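Local coordinates for carboxypeptidase A (Helicoverpa armigera, PDB 1JQG), which probably acts as a zinc-dependent carboxypeptidase of the M14 family, removing residues from the C-terminal ends of peptides, and is made as a proenzyme, at residues Asp54-Pro57 / Gly58-Gly61; His329-Gly332 / Val333-Gln337. All coordinates share one frame; numbering follows the deposited sequence.

Contact 1 of 2, residues Asp54-Pro57 / Gly58-Gly61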
loop_
_atom_site.group_PDB
_atom_site.type_symbol
_atom_site.label_atom_id
_atom_site.label_comp_id
_atom_site.label_asym_id
_atom_site.label_seq_id
_atom_site.Cartn_x
_atom_site.Cartn_y
_atom_site.Cartn_z
ATOM N N ASP A 54 9.034 0.709 11.486
ATOM C CA ASP A 54 9.893 0.004 12.423
ATOM C C ASP A 54 11.215 0.707 12.686
ATOM O O ASP A 54 11.909 1.270 11.842
ATOM C CB ASP A 54 10.122 -1.434 11.930
ATOM C CG ASP A 54 8.891 -2.324 12.129
ATOM O OD1 ASP A 54 8.237 -2.650 11.109
ATOM O OD2 ASP A 54 8.649 -2.659 13.315
ATOM N N ALA A 55 11.665 0.663 13.929
ATOM C CA ALA A 55 12.957 1.170 14.346
ATOM C C ALA A 55 14.094 0.215 13.957
ATOM O O ALA A 55 13.989 -0.974 14.166
ATOM C CB ALA A 55 13.046 1.359 15.850
ATOM N N VAL A 56 15.168 0.773 13.402
ATOM C CA VAL A 56 16.373 0.026 13.076
ATOM C C VAL A 56 17.553 0.960 13.180
ATOM O O VAL A 56 17.396 2.137 12.845
ATOM C CB VAL A 56 16.212 -0.568 11.668
ATOM C CG1 VAL A 56 16.558 0.455 10.588
ATOM C CG2 VAL A 56 16.991 -1.849 11.492
ATOM N N PRO A 57 18.712 0.486 13.621
ATOM C CA PRO A 57 19.914 1.321 13.692
ATOM C C PRO A 57 20.212 2.061 12.393
ATOM O O PRO A 57 20.320 1.460 11.334
ATOM C CB PRO A 57 21.032 0.394 14.144
ATOM C CG PRO A 57 20.316 -0.733 14.849
ATOM C CD PRO A 57 19.001 -0.887 14.096
ATOM N N GLY A 58 20.214 3.393 12.458
ATOM C CA GLY A 58 20.456 4.241 11.310
ATOM C C GLY A 58 19.208 4.859 10.685
ATOM O O GLY A 58 19.255 5.757 9.843
ATOM N N ARG A 59 18.031 4.368 11.065
ATOM C CA ARG A 59 16.788 4.927 10.536
ATOM C C ARG A 59 15.658 4.724 11.541
ATOM O O ARG A 59 14.975 3.708 11.549
ATOM C CB ARG A 59 16.426 4.262 9.186
ATOM C CG ARG A 59 15.297 4.961 8.441
ATOM C CD ARG A 59 14.957 4.276 7.111
ATOM N NE ARG A 59 14.337 2.960 7.341
ATOM C CZ ARG A 59 14.939 1.793 7.135
ATOM N NH1 ARG A 59 16.192 1.750 6.683
ATOM N NH2 ARG A 59 14.328 0.648 7.361
ATOM N N PRO A 60 15.489 5.663 12.458
ATOM C CA PRO A 60 14.493 5.631 13.519
ATOM C C PRO A 60 13.055 5.463 13.046
ATOM O O PRO A 60 12.689 5.882 11.947
ATOM C CB PRO A 60 14.611 6.979 14.248
ATOM C CG PRO A 60 15.460 7.844 13.421
ATOM C CD PRO A 60 16.300 6.911 12.574
ATOM N N GLY A 61 12.239 4.779 13.823
ATOM C CA GLY A 61 10.869 4.523 13.415
ATOM C C GLY A 61 9.886 5.440 14.101
ATOM O O GLY A 61 10.260 6.251 14.942
#
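A type II beta turn from Val56 to Arg59, in the activation peptide, reverses the chain between strands 50-53 and 61-65. The N-H of Arg59 closes it on Val56 O at 2.9 Å with an N-H...O angle of 164°; the return bond from Val56 N to Arg59 O is weak at 3.5 Å. Pro57 and Gly58 occupy the corners, and at Gly58 a beta carbon would run into Pro57 O, which accounts for the glycine. The main side-chain meeting is between Val56 and Arg59. Val56 CG1 lies 3.8 Å above one face of the Arg59 guanidinium plane, offset toward its rim, and comes 3.9 Å from Arg59 NH2. A bend at chi3 (69°) folds the guanidinium back beneath this methyl. Its NH2 is also hydrogen-bonded to Val358 O, so one methyl over a face and one hydrogen bond together restrict how the group can turn. The side chain of Asp54 is about 10 Å from the zinc ion and that of Arg59 about 9 Å from that of Glu382, the predicted proton donor/acceptor, consistent with an activation peptide lying near the active site. The turn meets the enzyme moiety through Arg59, near Val358 and Leu359, and through Asp54 on Tyr360, while Gly61 pairs with Val29 of strand 25-30.

Contact 2 of 2, residues His329-Gly332 / Val333-Gln337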
loop_
_atom_site.group_PDB
_atom_site.type_symbol
_atom_site.label_atom_id
_atom_site.label_comp_id
_atom_site.label_asym_id
_atom_site.label_seq_id
_atom_site.Cartn_x
_atom_site.Cartn_y
_atom_site.Cartn_z
ATOM N N HIS A 329 16.609 -7.704 -7.636
ATOM C CA HIS A 329 17.233 -6.485 -7.158
ATOM C C HIS A 329 17.606 -5.550 -8.313
ATOM O O HIS A 329 17.475 -4.334 -8.203
ATOM C CB HIS A 329 18.434 -6.827 -6.294
ATOM C CG HIS A 329 18.887 -5.691 -5.418
ATOM N ND1 HIS A 329 19.639 -4.630 -5.910
ATOM C CD2 HIS A 329 18.680 -5.435 -4.117
ATOM C CE1 HIS A 329 19.881 -3.790 -4.916
ATOM N NE2 HIS A 329 19.291 -4.246 -3.818
ATOM N N LEU A 330 18.112 -6.111 -9.396
ATOM C CA LEU A 330 18.534 -5.375 -10.577
ATOM C C LEU A 330 17.399 -4.561 -11.167
ATOM O O LEU A 330 17.481 -3.370 -11.474
ATOM C CB LEU A 330 19.076 -6.345 -11.631
ATOM C CG LEU A 330 19.679 -5.789 -12.913
ATOM C CD1 LEU A 330 20.775 -4.752 -12.680
ATOM C CD2 LEU A 330 20.330 -6.909 -13.741
ATOM N N ILE A 331 16.208 -5.194 -11.321
ATOM C CA ILE A 331 15.057 -4.494 -11.889
ATOM C C ILE A 331 14.530 -3.464 -10.903
ATOM O O ILE A 331 14.095 -2.358 -11.295
ATOM C CB ILE A 331 13.954 -5.459 -12.299
ATOM C CG1 ILE A 331 14.454 -6.378 -13.426
ATOM C CG2 ILE A 331 12.670 -4.798 -12.757
ATOM C CD1 ILE A 331 13.491 -7.422 -13.920
ATOM N N GLY A 332 14.625 -3.789 -9.612
ATOM C CA GLY A 332 14.256 -2.870 -8.573
ATOM C C GLY A 332 15.062 -1.589 -8.590
ATOM O O GLY A 332 14.521 -0.503 -8.370
ATOM N N VAL A 333 16.379 -1.726 -8.803
ATOM C CA VAL A 333 17.290 -0.601 -8.909
ATOM C C VAL A 333 17.004 0.246 -10.156
ATOM O O VAL A 333 17.077 1.473 -10.094
ATOM C CB VAL A 333 18.765 -1.060 -8.962
ATOM C CG1 VAL A 333 19.760 0.081 -9.150
ATOM C CG2 VAL A 333 19.074 -1.792 -7.666
ATOM N N GLN A 334 16.598 -0.418 -11.224
ATOM C CA GLN A 334 16.266 0.287 -12.460
ATOM C C GLN A 334 15.015 1.131 -12.251
ATOM O O GLN A 334 14.921 2.252 -12.772
ATOM C CB GLN A 334 16.100 -0.667 -13.663
ATOM C CG GLN A 334 17.393 -1.340 -14.084
ATOM C CD GLN A 334 17.206 -2.388 -15.157
ATOM O OE1 GLN A 334 16.213 -2.361 -15.897
ATOM N NE2 GLN A 334 18.135 -3.332 -15.279
ATOM N N MET A 335 14.044 0.587 -11.516
ATOM C CA MET A 335 12.802 1.319 -11.274
ATOM C C MET A 335 13.051 2.461 -10.311
ATOM O O MET A 335 12.518 3.540 -10.481
ATOM C CB MET A 335 11.679 0.440 -10.681
ATOM C CG MET A 335 11.133 -0.607 -11.620
ATOM S SD MET A 335 9.731 -1.575 -11.003
ATOM C CE MET A 335 10.424 -2.595 -9.718
ATOM N N ALA A 336 13.876 2.224 -9.310
ATOM C CA ALA A 336 14.250 3.235 -8.334
ATOM C C ALA A 336 14.973 4.427 -8.963
ATOM O O ALA A 336 14.623 5.583 -8.714
ATOM C CB ALA A 336 15.100 2.649 -7.211
ATOM N N GLN A 337 15.980 4.174 -9.750
ATOM C CA GLN A 337 16.716 5.212 -10.465
ATOM C C GLN A 337 15.845 6.041 -11.406
ATOM O O GLN A 337 16.131 7.218 -11.577
ATOM C CB GLN A 337 17.851 4.519 -11.270
ATOM C CG GLN A 337 18.962 4.050 -10.346
ATOM C CD GLN A 337 20.147 3.506 -11.117
ATOM O OE1 GLN A 337 19.953 2.676 -11.998
ATOM N NE2 GLN A 337 21.302 4.023 -10.752
#
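His329 and Val333, one helical turn apart, meet obliquely: Val333 CG2 sits 3.4 Å from His329 ND1 and almost as near to CE1, so the methyl rests against that corner of the imidazole. With chi1 at 177°, Val333 CG1 is anti to the backbone N, and CG2 is left beside that N, pointing back toward the preceding turn and the ring. The NE2 of His329 makes a weak hydrogen bond to Val352 O.

Leu330 and Gln334 form the next i to i+4 pair, their side chains also inclined to one another. Gln334 runs extended beyond CG, and its amide nitrogen NE2 stands 3.7 Å from Leu330 CG, an amide-to-aliphatic contact. The CG of Gln334 also lies 3.3 Å from Leu330 O. An alanine in place of Gln334 is likely to leave Leu330 without its amide neighbour and to open a gap toward Val415 and Ala419.

On another side of the helix Met335 bends at chi3 (-70°), bringing CE 4.4 Å from Ile331 CG2, a loose apolar touch, and 4.0 Å from Gly332 CA, where no side chain intervenes. Four successive i to i+4 backbone bonds, from Val333 N to His329 O (2.9 Å) through Ala336 N to Gly332 O (3.0 Å), hold these spacings.

Helix 325-340 connects strands 311-314 and 351-354 in a beta-alpha-beta unit. Ile331 and Met335 pack on strand 377-383 at Tyr379, Met335 and Ala336 reach Ile312 of strand 311-314, and Gln334 faces helix 402-421.

The two contacts hold different elements and do not touch: their nearest atoms are about 12 Å apart and their centres about 23 Å. Contact 1 is a surface turn of the activation peptide, with one buried residue among eight; contact 2 is partly buried, with four, in a helix of the zinc carboxypeptidase region. At 54-61 the reversal depends on one good backbone bond and a glycine corner, and a methyl lies over one face of a guanidinium also hydrogen-bonded to a carbonyl of the enzyme part. At 329-337 regular helical bonding repeats, Ile331, Met335 and Ala336 pack toward strands of the mixed sheet, the histidine's side-chain hydrogen bond is weak, and the glutamine's amide meets an aliphatic neighbour.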